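Conk-C1 (Conus cocceus, PDB 6YHT) is a cone snail toxin of the Kunitz/BPTI family that probably blocks potassium channels, apparently by acting as a molecular lid. Local coordinates at residues A[8-13]-A[32-37]. Residues are numbered along the deposited sequence; the frame is centred on the assembly and turned at random.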
loop_
_atom_site.group_PDB
_atom_site.type_symbol
_atom_site.label_atom_id
_atom_site.label_comp_id
_atom_site.label_asym_id
_atom_site.label_seq_id
_atom_site.Cartn_x
_atom_site.Cartn_y
_atom_site.Cartn_z
ATOM N N GLU A 8 -0.185 7.089 5.128
ATOM C CA GLU A 8 -1.268 6.251 5.608
ATOM C C GLU A 8 -0.710 4.877 5.932
ATOM O O GLU A 8 0.078 4.336 5.148
ATOM C CB GLU A 8 -2.374 6.140 4.561
ATOM C CG GLU A 8 -3.188 7.406 4.389
ATOM C CD GLU A 8 -4.365 7.225 3.447
ATOM O OE1 GLU A 8 -4.405 6.207 2.724
ATOM O OE2 GLU A 8 -5.241 8.111 3.419
ATOM N N PRO A 9 -1.058 4.291 7.072
ATOM C CA PRO A 9 -0.543 2.962 7.408
ATOM C C PRO A 9 -1.147 1.907 6.505
ATOM O O PRO A 9 -2.287 2.025 6.055
ATOM C CB PRO A 9 -1.006 2.755 8.856
ATOM C CG PRO A 9 -1.323 4.123 9.363
ATOM C CD PRO A 9 -1.809 4.892 8.180
ATOM N N ALA A 10 -0.376 0.852 6.271
ATOM C CA ALA A 10 -0.868 -0.283 5.516
ATOM C C ALA A 10 -2.100 -0.871 6.192
ATOM O O ALA A 10 -2.153 -0.984 7.416
ATOM C CB ALA A 10 0.227 -1.336 5.403
ATOM N N ASP A 11 -3.076 -1.291 5.384
ATOM C CA ASP A 11 -4.382 -1.722 5.884
ATOM C C ASP A 11 -4.888 -2.862 5.015
ATOM O O ASP A 11 -5.194 -2.655 3.840
ATOM C CB ASP A 11 -5.366 -0.552 5.861
ATOM C CG ASP A 11 -6.676 -0.864 6.549
ATOM O OD1 ASP A 11 -7.033 -2.050 6.678
ATOM O OD2 ASP A 11 -7.340 0.100 6.974
ATOM N N SER A 12 -5.013 -4.056 5.588
ATOM C CA SER A 12 -5.461 -5.192 4.791
ATOM C C SER A 12 -6.920 -5.101 4.383
ATOM O O SER A 12 -7.368 -5.945 3.597
ATOM C CB SER A 12 -5.254 -6.499 5.547
ATOM O OG SER A 12 -6.149 -6.583 6.637
ATOM N N GLY A 13 -7.674 -4.133 4.891
ATOM C CA GLY A 13 -9.058 -4.012 4.475
ATOM C C GLY A 13 -9.963 -5.012 5.164
ATOM O O GLY A 13 -9.816 -5.238 6.368
ATOM N N LEU A 32 6.838 -1.872 -0.007
ATOM C CA LEU A 32 6.923 -3.259 0.407
ATOM C C LEU A 32 5.605 -3.966 0.158
ATOM O O LEU A 32 4.550 -3.350 -0.039
ATOM C CB LEU A 32 7.332 -3.399 1.878
ATOM C CG LEU A 32 8.679 -2.789 2.287
ATOM C CD1 LEU A 32 8.805 -2.730 3.799
ATOM C CD2 LEU A 32 9.873 -3.543 1.688
ATOM N N ARG A 33 5.702 -5.284 0.152
ATOM C CA ARG A 33 4.546 -6.137 -0.047
ATOM C C ARG A 33 3.673 -6.168 1.202
ATOM O O ARG A 33 4.175 -6.187 2.331
ATOM C CB ARG A 33 5.032 -7.546 -0.394
ATOM C CG ARG A 33 4.008 -8.636 -0.201
ATOM C CD ARG A 33 4.602 -9.992 -0.511
ATOM N NE ARG A 33 3.606 -11.046 -0.421
ATOM C CZ ARG A 33 3.843 -12.317 -0.717
ATOM N NH1 ARG A 33 5.049 -12.686 -1.132
ATOM N NH2 ARG A 33 2.870 -13.211 -0.598
ATOM N N PHE A 34 2.358 -6.180 1.001
ATOM C CA PHE A 34 1.434 -6.495 2.081
ATOM C C PHE A 34 0.258 -7.250 1.486
ATOM O O PHE A 34 0.091 -7.319 0.264
ATOM C CB PHE A 34 0.990 -5.248 2.846
ATOM C CG PHE A 34 -0.099 -4.451 2.170
ATOM C CD1 PHE A 34 0.190 -3.624 1.092
ATOM C CD2 PHE A 34 -1.401 -4.489 2.646
ATOM C CE1 PHE A 34 -0.811 -2.860 0.493
ATOM C CE2 PHE A 34 -2.409 -3.747 2.048
ATOM C CZ PHE A 34 -2.109 -2.921 0.978
ATOM N N THR A 35 -0.539 -7.855 2.359
ATOM C CA THR A 35 -1.679 -8.646 1.928
ATOM C C THR A 35 -2.953 -7.846 2.134
ATOM O O THR A 35 -3.180 -7.303 3.219
ATOM C CB THR A 35 -1.758 -9.963 2.690
ATOM O OG1 THR A 35 -0.620 -10.770 2.367
ATOM C CG2 THR A 35 -3.006 -10.717 2.308
ATOM N N TYR A 36 -3.766 -7.763 1.081
ATOM C CA TYR A 36 -5.024 -7.034 1.071
ATOM C C TYR A 36 -6.166 -8.032 0.954
ATOM O O TYR A 36 -6.049 -9.035 0.245
ATOM C CB TYR A 36 -5.046 -6.051 -0.102
ATOM C CG TYR A 36 -6.270 -5.163 -0.229
ATOM C CD1 TYR A 36 -6.628 -4.283 0.778
ATOM C CD2 TYR A 36 -7.043 -5.177 -1.386
ATOM C CE1 TYR A 36 -7.727 -3.464 0.647
ATOM C CE2 TYR A 36 -8.153 -4.356 -1.524
ATOM C CZ TYR A 36 -8.487 -3.505 -0.511
ATOM O OH TYR A 36 -9.590 -2.687 -0.647
ATOM N N ASN A 37 -7.266 -7.772 1.652
ATOM C CA ASN A 37 -8.332 -8.761 1.719
ATOM C C ASN A 37 -9.417 -8.569 0.668
ATOM O O ASN A 37 -10.255 -9.459 0.502
ATOM C CB ASN A 37 -8.944 -8.770 3.116
ATOM C CG ASN A 37 -8.001 -9.349 4.143
ATOM O OD1 ASN A 37 -7.865 -8.822 5.251
ATOM N ND2 ASN A 37 -7.327 -10.435 3.776
#
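Residues 10-13, in the loop ahead of strand 19-25, run nearly alongside the end of strand 30-36, their direction 12° from that of residues 34-37. The approach narrows along the way, from 7.5 Å between CA of Ala-10 and CA of Phe-34 to 4.2 Å between CA of Ser-12 and CA of Tyr-36. At the wide end the Phe-34 ring reaches across the separation: chi1 of 80° sets CG between backbone N and carbonyl carbon, and the ring edge meets the loop, CE2 lying 3.5 Å from the carbonyl O of Asp-11. Ala-10 CB makes a loose apolar contact with the same ring. Thr-35 contributes its backbone, its O lying 3.2 Å from CB of Ser-12 and also receiving a CA-H...O contact from that serine. Tyr-36 extends its ring, CG anti to the backbone N, past the Ser-12 carbonyl to Gly-13, whose CA is 4.1 Å from CE1; its hydroxyl hydrogen-bonds to Gly-40 O. Here an Asx turn, Gly-13 N to Asp-11 OD1, spans Ser-12 and probably helps hold the bend. The backbone of Asn-37 closes the narrow end: its N gives a short hydrogen bond of 2.7 Å to Ser-12 O, in the carbonyl plane. A second bond comes back from Ser-12 OG to Asn-37 OD1, 3.1 Å long, entering above the amide plane, while ND2 bonds to Lys-17 O. Two reciprocal bonds thus join one serine to one asparagine, and with both ends of the Asn-37 amide engaged its flip is probably fixed, so that in this Kunitz fold the loop is tied by polar chemistry to the open end of the hairpin, just past strand 30-36.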